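Local coordinates for conserved exported protein (Bacteroides fragilis, PDB 3CLW) that is of unknown biological role but probably hydrolyses O-glycosidic bonds in carbohydrates, at residues F22-A27 with W357-L362; K236-I241 with N293-E298; H277-A282 with A310-I315. One frame throughout, in Å; residues are numbered along the deposited sequence.

Interaction 1 (F22-A27 with W357-L362); sequences FSASDA and WTAVSL
Ser25 and Thr358 lie alongside each other as a parallel beta bridge, and Ser25 makes both of its backbone bonds. Its N donates to Trp357 O at 3.0 Å, and its O accepts the N-H of Ala359 at 3.1 Å, so that Thr358 is bracketed between two bonds. Thr358 CA also directs its hydrogen at Ser25 O. The small Ala24 suits this close approach, its CB resting 4.0 Å from Ala359 CB.

Beyond the backbone, the indole of Trp357 adds a side-chain contact. Although its CB starts away from 22-27, CG stands anti to the backbone N (chi1 175°), and the six-membered ring reaches the other segment obliquely. Ala27 CB meets CH2 at 3.4 Å, and Ser25 OG lies 3.8 Å from CZ3. Thr358 CG2 covers one face of the same indole near its rim and reaches Ala27 O at 3.4 Å.

In the TIM barrel of this glycoside hydrolase family 30 protein, strand 6-25 and strand 353-356 are the first and last of the barrel, and their pairing closes the ring. The bridge at Ser25 prolongs that seam just past the corner at Trp357, beyond which the chain departs into a separate small sheet through strand 360-361.

Further out, Thr358 OG1 bonds to Val360 O at 2.9 Å; its rotamer, with OG1 between the backbone N and the carbonyl carbon (chi1 59°), brings OG1 to that oxygen. Val360 O also accepts from Arg29 NE. Trp28 meets the Trp357 ring edge-to-face, and Phe128 of strand 125-128 touches both Ser25 and Trp357. Asp26, turned away from 357-362, uses its two carboxylate oxygens to bind Asn71 N and Gln110 NE2.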
ATOM      1  N   PHE A  22       4.141  -3.217  -5.538  1.00 33.70           N
ATOM      2  CA  PHE A  22       4.346  -2.501  -4.302  1.00 32.81           C
ATOM      3  C   PHE A  22       3.946  -1.078  -4.646  1.00 32.99           C
ATOM      4  O   PHE A  22       4.174  -0.601  -5.759  1.00 32.66           O
ATOM      5  CB  PHE A  22       5.815  -2.596  -3.871  1.00 33.52           C
ATOM      6  CG  PHE A  22       6.211  -3.991  -3.392  1.00 32.73           C
ATOM      7  CD1 PHE A  22       6.166  -4.311  -2.028  1.00 31.15           C
ATOM      8  CD2 PHE A  22       6.576  -4.971  -4.306  1.00 32.25           C
ATOM      9  CE1 PHE A  22       6.492  -5.590  -1.593  1.00 33.48           C
ATOM     10  CE2 PHE A  22       6.896  -6.243  -3.887  1.00 34.77           C
ATOM     11  CZ  PHE A  22       6.853  -6.561  -2.527  1.00 33.88           C
ATOM     12  N   SER A  23       3.329  -0.405  -3.693  1.00 32.13           N
ATOM     13  CA  SER A  23       2.653   0.804  -3.999  1.00 31.46           C
ATOM     14  C   SER A  23       2.798   1.824  -2.881  1.00 30.74           C
ATOM     15  O   SER A  23       3.327   1.517  -1.826  1.00 30.20           O
ATOM     16  CB  SER A  23       1.190   0.497  -4.258  1.00 31.23           C
ATOM     17  OG  SER A  23       0.545   1.618  -4.838  1.00 32.42           O
ATOM     18  N   ALA A  24       2.352   3.049  -3.152  1.00 30.65           N
ATOM     19  CA  ALA A  24       2.156   4.058  -2.121  1.00 31.76           C
ATOM     20  C   ALA A  24       1.093   5.015  -2.625  1.00 32.56           C
ATOM     21  O   ALA A  24       0.611   4.878  -3.742  1.00 33.74           O
ATOM     22  CB  ALA A  24       3.468   4.805  -1.803  1.00 30.18           C
ATOM     23  N   SER A  25       0.766   6.010  -1.816  1.00 33.14           N
ATOM     24  CA  SER A  25      -0.381   6.854  -2.061  1.00 33.12           C
ATOM     25  C   SER A  25       0.037   8.318  -2.297  1.00 33.37           C
ATOM     26  O   SER A  25       0.983   8.813  -1.679  1.00 33.81           O
ATOM     27  CB  SER A  25      -1.309   6.703  -0.841  1.00 32.83           C
ATOM     28  OG  SER A  25      -2.491   7.424  -1.008  1.00 33.26           O
ATOM     29  N   ASP A  26      -0.670   8.992  -3.197  1.00 33.44           N
ATOM     30  CA  ASP A  26      -0.470  10.419  -3.478  1.00 33.28           C
ATOM     31  C   ASP A  26      -1.212  11.390  -2.529  1.00 33.24           C
ATOM     32  O   ASP A  26      -1.242  12.601  -2.759  1.00 33.31           O
ATOM     33  CB  ASP A  26      -0.874  10.691  -4.925  1.00 32.87           C
ATOM     34  CG  ASP A  26      -2.375  10.884  -5.112  1.00 33.90           C
ATOM     35  OD1 ASP A  26      -3.169  10.617  -4.184  1.00 32.89           O
ATOM     36  OD2 ASP A  26      -2.752  11.343  -6.216  1.00 35.01           O
ATOM     37  N   ALA A  27      -1.839  10.854  -1.489  1.00 33.53           N
ATOM     38  CA  ALA A  27      -2.898  11.609  -0.781  1.00 33.48           C
ATOM     39  C   ALA A  27      -2.355  12.881  -0.114  1.00 34.35           C
ATOM     40  O   ALA A  27      -1.227  12.874   0.445  1.00 35.59           O
ATOM     41  CB  ALA A  27      -3.567  10.739   0.226  1.00 32.44           C
ATOM     42  N   TRP A 357       0.683   4.025   2.844  1.00 31.81           N
ATOM     43  CA  TRP A 357      -0.135   5.223   2.825  1.00 32.28           C
ATOM     44  C   TRP A 357       0.694   6.324   2.091  1.00 32.89           C
ATOM     45  O   TRP A 357       1.433   6.030   1.120  1.00 32.85           O
ATOM     46  CB  TRP A 357      -0.551   5.561   4.287  1.00 32.75           C
ATOM     47  CG  TRP A 357      -1.308   6.838   4.549  1.00 33.47           C
ATOM     48  CD1 TRP A 357      -1.017   7.755   5.515  1.00 35.01           C
ATOM     49  CD2 TRP A 357      -2.452   7.362   3.838  1.00 33.77           C
ATOM     50  NE1 TRP A 357      -1.898   8.802   5.465  1.00 33.69           N
ATOM     51  CE2 TRP A 357      -2.783   8.596   4.440  1.00 34.26           C
ATOM     52  CE3 TRP A 357      -3.204   6.925   2.738  1.00 34.72           C
ATOM     53  CZ2 TRP A 357      -3.848   9.396   3.999  1.00 32.72           C
ATOM     54  CZ3 TRP A 357      -4.264   7.713   2.299  1.00 34.58           C
ATOM     55  CH2 TRP A 357      -4.574   8.942   2.931  1.00 33.64           C
ATOM     56  N   THR A 358       0.578   7.576   2.490  1.00 32.71           N
ATOM     57  CA  THR A 358       1.282   8.653   1.771  1.00 33.76           C
ATOM     58  C   THR A 358       2.802   8.361   1.600  1.00 34.09           C
ATOM     59  O   THR A 358       3.482   8.028   2.565  1.00 34.43           O
ATOM     60  CB  THR A 358       1.117   9.975   2.488  1.00 33.56           C
ATOM     61  OG1 THR A 358       1.651   9.836   3.810  1.00 35.30           O
ATOM     62  CG2 THR A 358      -0.385  10.401   2.586  1.00 33.03           C
ATOM     63  N   ALA A 359       3.309   8.460   0.370  1.00 33.95           N
ATOM     64  CA  ALA A 359       4.749   8.351   0.090  1.00 34.37           C
ATOM     65  C   ALA A 359       5.601   9.402   0.870  1.00 34.64           C
ATOM     66  O   ALA A 359       6.753   9.146   1.232  1.00 34.58           O
ATOM     67  CB  ALA A 359       4.975   8.491  -1.392  1.00 33.94           C
ATOM     68  N   VAL A 360       5.017  10.573   1.129  1.00 34.03           N
ATOM     69  CA  VAL A 360       5.709  11.662   1.816  1.00 34.25           C
ATOM     70  C   VAL A 360       4.904  12.080   3.041  1.00 34.95           C
ATOM     71  O   VAL A 360       3.663  11.853   3.127  1.00 35.14           O
ATOM     72  CB  VAL A 360       5.985  12.890   0.881  1.00 34.10           C
ATOM     73  CG1 VAL A 360       6.782  12.478  -0.344  1.00 30.76           C
ATOM     74  CG2 VAL A 360       4.672  13.520   0.434  1.00 34.56           C
ATOM     75  N   SER A 361       5.623  12.642   4.006  1.00 35.14           N
ATOM     76  CA  SER A 361       5.074  12.959   5.308  1.00 36.22           C
ATOM     77  C   SER A 361       6.000  13.957   5.958  1.00 37.50           C
ATOM     78  O   SER A 361       7.183  14.041   5.604  1.00 36.74           O
ATOM     79  CB  SER A 361       5.018  11.703   6.193  1.00 36.71           C
ATOM     80  OG  SER A 361       4.497  12.002   7.497  1.00 37.20           O
ATOM     81  N   LEU A 362       5.465  14.704   6.920  1.00 38.93           N
ATOM     82  CA  LEU A 362       6.286  15.599   7.729  1.00 40.40           C
ATOM     83  C   LEU A 362       6.944  14.842   8.867  1.00 40.11           C
ATOM     84  O   LEU A 362       7.894  15.325   9.458  1.00 40.80           O
ATOM     85  CB  LEU A 362       5.442  16.758   8.269  1.00 41.08           C
ATOM     86  CG  LEU A 362       5.227  17.973   7.355  1.00 40.98           C
ATOM     87  CD1 LEU A 362       4.484  17.636   6.075  1.00 40.40           C
ATOM     88  CD2 LEU A 362       4.425  18.960   8.144  1.00 42.95           C
TER

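Interaction 2 (K236-I241 with N293-E298); sequences KYLFEI and NRIHKE
The guanidinium of Arg294 lies almost flat on the ring of Phe239, their planes only 6° apart, where the loop that follows barrel strand 226-232 packs on helix 285-300 at the periphery of the TIM barrel. The two side chains run past each other in opposite directions. Arg294 CD sits over the middle of the ring, 3.8 Å from its centroid, as a CH-pi contact, while CZ, 4.1 Å from that centroid, lies farther toward CG and CB in a cation-pi stack. An arginine suits this solvent-exposed rim: CD anti to CB (chi2 -177°) sits over the ring, and the chain, extended from CG to NE, carries the guanidinium along the same face.

Leu238 CB approaches the opposite face of Phe239 near its rim. At the ring's edge stand the backbone N and CA of Ile295 and CG of Glu298, the last 3.5 Å from CE1; Ile295 CG1 also comes within 3.9 Å of CZ. Leu238 CD1 meets Ile295 CD1 at 4.0 Å, an apolar contact between two buried branched side chains.

Glu298 OE2 binds His253 NE2, whereas its OE1 lies in the plane of the Arg294 guanidinium, in a long salt bridge of 3.9 Å to NE.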
ATOM      1  N   LYS A 236      -8.918  -7.152  11.495  1.00 37.97           N
ATOM      2  CA  LYS A 236      -9.849  -7.929  12.347  1.00 39.04           C
ATOM      3  C   LYS A 236     -11.250  -7.911  11.759  1.00 39.28           C
ATOM      4  O   LYS A 236     -11.990  -8.854  11.925  1.00 39.10           O
ATOM      5  CB  LYS A 236      -9.850  -7.466  13.811  1.00 38.35           C
ATOM      6  CG  LYS A 236     -10.572  -6.169  14.053  1.00 40.05           C
ATOM      7  CD  LYS A 236     -10.442  -5.689  15.476  1.00 40.63           C
ATOM      8  CE  LYS A 236     -11.068  -4.307  15.592  1.00 42.61           C
ATOM      9  NZ  LYS A 236     -11.132  -3.789  17.009  1.00 42.38           N
ATOM     10  N   TYR A 237     -11.574  -6.851  11.018  1.00 40.08           N
ATOM     11  CA  TYR A 237     -12.851  -6.746  10.316  1.00 39.93           C
ATOM     12  C   TYR A 237     -12.996  -7.736   9.155  1.00 39.80           C
ATOM     13  O   TYR A 237     -14.049  -7.826   8.547  1.00 39.95           O
ATOM     14  CB  TYR A 237     -13.055  -5.317   9.852  1.00 39.40           C
ATOM     15  CG  TYR A 237     -13.284  -4.368  10.994  1.00 40.07           C
ATOM     16  CD1 TYR A 237     -14.559  -4.232  11.573  1.00 40.44           C
ATOM     17  CD2 TYR A 237     -12.236  -3.603  11.516  1.00 38.32           C
ATOM     18  CE1 TYR A 237     -14.764  -3.356  12.632  1.00 38.92           C
ATOM     19  CE2 TYR A 237     -12.444  -2.733  12.555  1.00 38.80           C
ATOM     20  CZ  TYR A 237     -13.703  -2.615  13.121  1.00 39.15           C
ATOM     21  OH  TYR A 237     -13.898  -1.731  14.169  1.00 40.28           O
ATOM     22  N   LEU A 238     -11.929  -8.457   8.831  1.00 39.53           N
ATOM     23  CA  LEU A 238     -12.027  -9.492   7.810  1.00 39.79           C
ATOM     24  C   LEU A 238     -12.786 -10.747   8.325  1.00 40.35           C
ATOM     25  O   LEU A 238     -13.228 -11.584   7.533  1.00 40.39           O
ATOM     26  CB  LEU A 238     -10.643  -9.870   7.288  1.00 38.79           C
ATOM     27  CG  LEU A 238      -9.906  -8.767   6.485  1.00 37.37           C
ATOM     28  CD1 LEU A 238      -8.628  -9.271   5.950  1.00 32.12           C
ATOM     29  CD2 LEU A 238     -10.769  -8.180   5.351  1.00 32.44           C
ATOM     30  N   PHE A 239     -12.906 -10.839   9.646  1.00 40.89           N
ATOM     31  CA  PHE A 239     -13.611 -11.902  10.338  1.00 42.67           C
ATOM     32  C   PHE A 239     -14.693 -11.280  11.230  1.00 43.52           C
ATOM     33  O   PHE A 239     -14.708 -10.087  11.438  1.00 43.25           O
ATOM     34  CB  PHE A 239     -12.614 -12.702  11.168  1.00 42.26           C
ATOM     35  CG  PHE A 239     -11.278 -12.906  10.483  1.00 43.50           C
ATOM     36  CD1 PHE A 239     -11.102 -13.918   9.540  1.00 42.99           C
ATOM     37  CD2 PHE A 239     -10.190 -12.087  10.787  1.00 45.03           C
ATOM     38  CE1 PHE A 239      -9.886 -14.104   8.918  1.00 42.14           C
ATOM     39  CE2 PHE A 239      -8.966 -12.279  10.152  1.00 43.66           C
ATOM     40  CZ  PHE A 239      -8.823 -13.288   9.221  1.00 41.06           C
ATOM     41  N   GLU A 240     -15.625 -12.086  11.729  1.00 45.88           N
ATOM     42  CA  GLU A 240     -16.744 -11.562  12.525  1.00 47.54           C
ATOM     43  C   GLU A 240     -16.233 -11.213  13.908  1.00 47.13           C
ATOM     44  O   GLU A 240     -15.526 -12.024  14.509  1.00 47.16           O
ATOM     45  CB  GLU A 240     -17.871 -12.607  12.610  1.00 48.11           C
ATOM     46  CG  GLU A 240     -19.203 -12.075  13.151  1.00 49.78           C
ATOM     47  CD  GLU A 240     -20.328 -13.128  13.097  1.00 50.67           C
ATOM     48  OE1 GLU A 240     -20.046 -14.349  13.173  1.00 56.41           O
ATOM     49  OE2 GLU A 240     -21.503 -12.734  12.969  1.00 55.51           O
ATOM     50  N   ILE A 241     -16.564 -10.012  14.390  1.00 46.64           N
ATOM     51  CA  ILE A 241     -16.030  -9.490  15.668  1.00 47.02           C
ATOM     52  C   ILE A 241     -17.047  -8.927  16.685  1.00 47.44           C
ATOM     53  O   ILE A 241     -16.697  -8.699  17.841  1.00 48.08           O
ATOM     54  CB  ILE A 241     -14.938  -8.383  15.463  1.00 46.97           C
ATOM     55  CG1 ILE A 241     -15.471  -7.224  14.615  1.00 44.15           C
ATOM     56  CG2 ILE A 241     -13.641  -8.988  14.897  1.00 47.84           C
ATOM     57  CD1 ILE A 241     -15.108  -5.850  15.147  1.00 46.16           C
ATOM     58  N   ASN A 293      -1.846 -15.357   9.360  1.00 42.16           N
ATOM     59  CA  ASN A 293      -2.117 -16.784   9.091  1.00 42.81           C
ATOM     60  C   ASN A 293      -3.606 -17.046   8.952  1.00 42.57           C
ATOM     61  O   ASN A 293      -4.028 -17.780   8.081  1.00 43.19           O
ATOM     62  CB  ASN A 293      -1.541 -17.674  10.191  1.00 43.32           C
ATOM     63  CG  ASN A 293      -0.083 -18.040   9.942  1.00 43.96           C
ATOM     64  OD1 ASN A 293       0.344 -18.176   8.791  1.00 43.73           O
ATOM     65  ND2 ASN A 293       0.679 -18.228  11.023  1.00 41.24           N
ATOM     66  N   ARG A 294      -4.401 -16.405   9.791  1.00 42.54           N
ATOM     67  CA  ARG A 294      -5.842 -16.569   9.713  1.00 42.69           C
ATOM     68  C   ARG A 294      -6.415 -16.109   8.367  1.00 43.24           C
ATOM     69  O   ARG A 294      -7.305 -16.770   7.803  1.00 43.72           O
ATOM     70  CB  ARG A 294      -6.530 -15.845  10.862  1.00 42.33           C
ATOM     71  CG  ARG A 294      -7.903 -16.444  11.133  1.00 41.59           C
ATOM     72  CD  ARG A 294      -8.613 -15.706  12.206  1.00 41.97           C
ATOM     73  NE  ARG A 294     -10.022 -16.069  12.235  1.00 42.20           N
ATOM     74  CZ  ARG A 294     -10.924 -15.514  13.025  1.00 42.02           C
ATOM     75  NH1 ARG A 294     -10.572 -14.571  13.880  1.00 41.94           N
ATOM     76  NH2 ARG A 294     -12.188 -15.927  12.968  1.00 43.37           N
ATOM     77  N   ILE A 295      -5.876 -15.000   7.845  1.00 42.81           N
ATOM     78  CA  ILE A 295      -6.314 -14.452   6.569  1.00 41.51           C
ATOM     79  C   ILE A 295      -6.171 -15.505   5.488  1.00 41.83           C
ATOM     80  O   ILE A 295      -7.133 -15.810   4.781  1.00 40.80           O
ATOM     81  CB  ILE A 295      -5.518 -13.165   6.154  1.00 41.54           C
ATOM     82  CG1 ILE A 295      -5.767 -12.015   7.158  1.00 40.55           C
ATOM     83  CG2 ILE A 295      -5.866 -12.771   4.725  1.00 38.62           C
ATOM     84  CD1 ILE A 295      -4.984 -10.736   6.837  1.00 40.61           C
ATOM     85  N   HIS A 296      -4.962 -16.045   5.362  1.00 41.78           N
ATOM     86  CA  HIS A 296      -4.685 -17.053   4.362  1.00 42.70           C
ATOM     87  C   HIS A 296      -5.510 -18.350   4.545  1.00 43.61           C
ATOM     88  O   HIS A 296      -6.004 -18.914   3.573  1.00 43.66           O
ATOM     89  CB  HIS A 296      -3.202 -17.378   4.335  1.00 42.60           C
ATOM     90  CG  HIS A 296      -2.828 -18.330   3.253  1.00 42.23           C
ATOM     91  ND1 HIS A 296      -3.165 -18.118   1.935  1.00 41.22           N
ATOM     92  CD2 HIS A 296      -2.183 -19.522   3.295  1.00 41.52           C
ATOM     93  CE1 HIS A 296      -2.722 -19.126   1.203  1.00 43.41           C
ATOM     94  NE2 HIS A 296      -2.133 -19.997   2.006  1.00 42.36           N
ATOM     95  N   LYS A 297      -5.663 -18.793   5.792  1.00 45.00           N
ATOM     96  CA  LYS A 297      -6.463 -19.980   6.106  1.00 46.27           C
ATOM     97  C   LYS A 297      -7.907 -19.782   5.615  1.00 45.88           C
ATOM     98  O   LYS A 297      -8.385 -20.567   4.804  1.00 46.06           O
ATOM     99  CB  LYS A 297      -6.421 -20.301   7.604  1.00 46.62           C
ATOM    100  CG  LYS A 297      -7.038 -21.687   8.002  1.00 50.50           C
ATOM    101  CD  LYS A 297      -7.939 -21.589   9.262  1.00 54.20           C
ATOM    102  CE  LYS A 297      -7.297 -20.775  10.415  1.00 56.45           C
ATOM    103  NZ  LYS A 297      -8.225 -20.335  11.569  1.00 54.93           N
ATOM    104  N   GLU A 298      -8.568 -18.716   6.064  1.00 46.14           N
ATOM    105  CA  GLU A 298      -9.972 -18.462   5.697  1.00 46.92           C
ATOM    106  C   GLU A 298     -10.138 -18.102   4.244  1.00 46.47           C
ATOM    107  O   GLU A 298     -11.054 -18.574   3.591  1.00 45.12           O
ATOM    108  CB  GLU A 298     -10.610 -17.339   6.518  1.00 47.28           C
ATOM    109  CG  GLU A 298     -10.471 -17.438   8.019  1.00 52.13           C
ATOM    110  CD  GLU A 298     -11.081 -18.662   8.600  1.00 59.17           C
ATOM    111  OE1 GLU A 298     -10.748 -18.978   9.776  1.00 63.15           O
ATOM    112  OE2 GLU A 298     -11.884 -19.311   7.887  1.00 61.51           O
TER

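Interaction 3 (H277-A282 with A310-I315); sequences HDYWSA and ASEYCI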
ATOM      1  N   HIS A 277      -5.897  -3.049   5.566  1.00 33.80           N
ATOM      2  CA  HIS A 277      -4.747  -2.290   6.065  1.00 33.36           C
ATOM      3  C   HIS A 277      -4.082  -2.988   7.231  1.00 34.15           C
ATOM      4  O   HIS A 277      -4.738  -3.716   7.986  1.00 34.52           O
ATOM      5  CB  HIS A 277      -5.206  -0.879   6.443  1.00 32.75           C
ATOM      6  CG  HIS A 277      -5.885  -0.162   5.315  1.00 30.55           C
ATOM      7  ND1 HIS A 277      -6.526   1.046   5.467  1.00 29.34           N
ATOM      8  CD2 HIS A 277      -6.062  -0.520   4.022  1.00 28.37           C
ATOM      9  CE1 HIS A 277      -7.044   1.419   4.310  1.00 27.50           C
ATOM     10  NE2 HIS A 277      -6.747   0.502   3.410  1.00 28.83           N
ATOM     11  N   ASP A 278      -2.777  -2.779   7.351  1.00 35.17           N
ATOM     12  CA  ASP A 278      -1.927  -3.378   8.395  1.00 36.11           C
ATOM     13  C   ASP A 278      -2.073  -2.751   9.782  1.00 36.31           C
ATOM     14  O   ASP A 278      -1.536  -3.275  10.757  1.00 37.39           O
ATOM     15  CB  ASP A 278      -0.470  -3.240   7.989  1.00 35.21           C
ATOM     16  CG  ASP A 278      -0.104  -4.150   6.858  1.00 37.97           C
ATOM     17  OD1 ASP A 278      -0.144  -5.388   7.043  1.00 36.12           O
ATOM     18  OD2 ASP A 278       0.251  -3.621   5.787  1.00 39.17           O
ATOM     19  N   TYR A 279      -2.749  -1.616   9.865  1.00 35.88           N
ATOM     20  CA  TYR A 279      -2.868  -0.892  11.125  1.00 37.19           C
ATOM     21  C   TYR A 279      -3.303  -1.768  12.315  1.00 38.17           C
ATOM     22  O   TYR A 279      -4.125  -2.653  12.151  1.00 38.66           O
ATOM     23  CB  TYR A 279      -3.843   0.272  10.959  1.00 36.36           C
ATOM     24  CG  TYR A 279      -3.405   1.300   9.926  1.00 36.02           C
ATOM     25  CD1 TYR A 279      -2.291   2.130  10.167  1.00 36.08           C
ATOM     26  CD2 TYR A 279      -4.104   1.459   8.734  1.00 34.26           C
ATOM     27  CE1 TYR A 279      -1.878   3.083   9.240  1.00 36.36           C
ATOM     28  CE2 TYR A 279      -3.702   2.416   7.790  1.00 36.56           C
ATOM     29  CZ  TYR A 279      -2.579   3.231   8.061  1.00 36.11           C
ATOM     30  OH  TYR A 279      -2.165   4.190   7.173  1.00 35.21           O
ATOM     31  N   TRP A 280      -2.723  -1.502  13.491  1.00 39.61           N
ATOM     32  CA  TRP A 280      -3.076  -2.133  14.786  1.00 40.28           C
ATOM     33  C   TRP A 280      -2.871  -3.634  14.894  1.00 41.02           C
ATOM     34  O   TRP A 280      -3.359  -4.266  15.823  1.00 42.82           O
ATOM     35  CB  TRP A 280      -4.487  -1.740  15.246  1.00 40.17           C
ATOM     36  CG  TRP A 280      -4.802  -0.347  14.913  1.00 39.62           C
ATOM     37  CD1 TRP A 280      -5.749   0.079  14.033  1.00 38.76           C
ATOM     38  CD2 TRP A 280      -4.133   0.826  15.403  1.00 39.84           C
ATOM     39  NE1 TRP A 280      -5.725   1.457  13.942  1.00 40.58           N
ATOM     40  CE2 TRP A 280      -4.740   1.944  14.768  1.00 41.14           C
ATOM     41  CE3 TRP A 280      -3.083   1.048  16.321  1.00 40.51           C
ATOM     42  CZ2 TRP A 280      -4.342   3.277  15.028  1.00 40.81           C
ATOM     43  CZ3 TRP A 280      -2.657   2.379  16.571  1.00 40.02           C
ATOM     44  CH2 TRP A 280      -3.297   3.477  15.925  1.00 41.04           C
ATOM     45  N   SER A 281      -2.138  -4.216  13.967  1.00 41.09           N
ATOM     46  CA  SER A 281      -1.954  -5.651  13.985  1.00 41.61           C
ATOM     47  C   SER A 281      -0.488  -6.012  13.749  1.00 42.00           C
ATOM     48  O   SER A 281      -0.162  -7.173  13.518  1.00 41.56           O
ATOM     49  CB  SER A 281      -2.881  -6.344  12.960  1.00 42.06           C
ATOM     50  OG  SER A 281      -2.566  -6.003  11.602  1.00 41.81           O
ATOM     51  N   ALA A 282       0.386  -5.010  13.800  1.00 42.73           N
ATOM     52  CA  ALA A 282       1.821  -5.236  13.510  1.00 44.33           C
ATOM     53  C   ALA A 282       2.662  -5.490  14.751  1.00 44.98           C
ATOM     54  O   ALA A 282       3.854  -5.769  14.639  1.00 45.89           O
ATOM     55  CB  ALA A 282       2.401  -4.090  12.700  1.00 43.21           C
ATOM     56  N   ALA A 310      -2.359  -6.038   1.008  1.00 32.58           N
ATOM     57  CA  ALA A 310      -2.194  -5.129   2.143  1.00 32.23           C
ATOM     58  C   ALA A 310      -2.141  -3.725   1.499  1.00 32.54           C
ATOM     59  O   ALA A 310      -1.238  -3.411   0.710  1.00 32.80           O
ATOM     60  CB  ALA A 310      -0.935  -5.490   2.964  1.00 32.90           C
ATOM     61  N   SER A 311      -3.162  -2.915   1.736  1.00 32.23           N
ATOM     62  CA  SER A 311      -3.374  -1.766   0.851  1.00 33.00           C
ATOM     63  C   SER A 311      -3.170  -0.393   1.491  1.00 33.10           C
ATOM     64  O   SER A 311      -3.389   0.633   0.842  1.00 33.95           O
ATOM     65  CB  SER A 311      -4.760  -1.835   0.217  1.00 32.87           C
ATOM     66  OG  SER A 311      -5.748  -1.897   1.253  1.00 35.37           O
ATOM     67  N   GLU A 312      -2.770  -0.365   2.758  1.00 33.74           N
ATOM     68  CA  GLU A 312      -2.409   0.892   3.426  1.00 34.08           C
ATOM     69  C   GLU A 312      -1.712   0.622   4.725  1.00 34.23           C
ATOM     70  O   GLU A 312      -2.160  -0.183   5.509  1.00 33.60           O
ATOM     71  CB  GLU A 312      -3.623   1.783   3.688  1.00 33.81           C
ATOM     72  CG  GLU A 312      -3.245   3.247   3.975  1.00 33.97           C
ATOM     73  CD  GLU A 312      -4.381   4.069   4.532  1.00 35.16           C
ATOM     74  OE1 GLU A 312      -5.425   4.236   3.870  1.00 35.59           O
ATOM     75  OE2 GLU A 312      -4.221   4.576   5.651  1.00 36.87           O
ATOM     76  N   TYR A 313      -0.593   1.308   4.939  1.00 35.50           N
ATOM     77  CA  TYR A 313       0.063   1.355   6.238  1.00 36.23           C
ATOM     78  C   TYR A 313       0.944   2.598   6.384  1.00 37.19           C
ATOM     79  O   TYR A 313       1.517   3.079   5.410  1.00 37.11           O
ATOM     80  CB  TYR A 313       0.937   0.115   6.475  1.00 36.23           C
ATOM     81  CG  TYR A 313       1.571   0.131   7.849  1.00 37.08           C
ATOM     82  CD1 TYR A 313       0.775  -0.020   9.011  1.00 37.58           C
ATOM     83  CD2 TYR A 313       2.952   0.377   8.006  1.00 37.10           C
ATOM     84  CE1 TYR A 313       1.339   0.025  10.268  1.00 38.14           C
ATOM     85  CE2 TYR A 313       3.531   0.422   9.252  1.00 36.08           C
ATOM     86  CZ  TYR A 313       2.732   0.249  10.382  1.00 38.99           C
ATOM     87  OH  TYR A 313       3.321   0.296  11.629  1.00 39.33           O
ATOM     88  N   CYS A 314       1.053   3.090   7.615  1.00 38.07           N
ATOM     89  CA  CYS A 314       2.144   3.996   8.035  1.00 38.56           C
ATOM     90  C   CYS A 314       2.329   3.821   9.548  1.00 39.84           C
ATOM     91  O   CYS A 314       1.442   3.265  10.217  1.00 40.39           O
ATOM     92  CB  CYS A 314       1.846   5.451   7.674  1.00 37.26           C
ATOM     93  SG  CYS A 314       0.456   6.164   8.532  1.00 36.25           S
ATOM     94  N   ILE A 315       3.470   4.267  10.087  1.00 41.01           N
ATOM     95  CA  ILE A 315       3.716   4.214  11.532  1.00 40.89           C
ATOM     96  C   ILE A 315       2.727   5.115  12.233  1.00 41.65           C
ATOM     97  O   ILE A 315       2.740   6.339  12.068  1.00 42.36           O
ATOM     98  CB  ILE A 315       5.141   4.659  11.934  1.00 40.89           C
ATOM     99  CG1 ILE A 315       6.210   3.901  11.156  1.00 38.86           C
ATOM    100  CG2 ILE A 315       5.332   4.508  13.452  1.00 42.80           C
ATOM    101  CD1 ILE A 315       6.295   2.412  11.420  1.00 37.44           C
TER
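Tyr279 and Glu312 meet through a short hydrogen bond, Tyr279 OH to Glu312 OE2 at 2.6 Å, received on the anti lone pair of the carboxylate, whose plane stands 82° from the ring. The dense part of the contact is built around this pair. Glu312 CB lies over one face of His277; CG is anti to the backbone N (chi1 -162°), and the chain, extended beyond it, carries the carboxylate to Tyr279 OH. Ser311 OG, hydrogen-bonded to Glu231, lies at the imidazole's edge. Asp278 N bonds to Glu312 O at 3.2 Å. Cys314 SG, at the edge of the tyrosine ring, is 3.9 Å from Tyr279 CE1, and Tyr313 CD1 lies an equal 3.9 Å from Tyr279 CD1, the two rings oblique.

The type II turn from Asp278 to Ser281 is looser: its Ser281 N to Asp278 O bond is weak at 3.4 Å, and Trp280 is exposed to solvent. Asp278 OD1 forms a salt bridge with Arg292.

His277 ND1 binds Glu186, and its NE2 shares Glu231 with Ser311. Glu312 and Glu186, following the seventh and fourth barrel strands, occupy the positions of nucleophile and acid/base in clan GH-A glycosidases; Tyr279 would then orient the probable nucleophile.

Interactions 1 and 3 adjoin at the mouth of the barrel, their centres 13 Å apart, with residues in direct touch: Trp357 N lies 2.9 Å from Tyr313 O, a probable hydrogen bond, and Trp357 CB packs 3.6 Å from Tyr279 OH. The tryptophan at the barrel's closing seam thus forms part of the surroundings of the probable catalytic carboxylate, Glu312. Interaction 2 is peripheral. Its centre is about 15 Å from that of interaction 3 and 26 Å from that of interaction 1, and its nearest atoms stop about 6 Å short of interaction 3. Still, 277-282 leads into helix 285-300, which carries 293-298, so interactions 2 and 3 are linked through the chain.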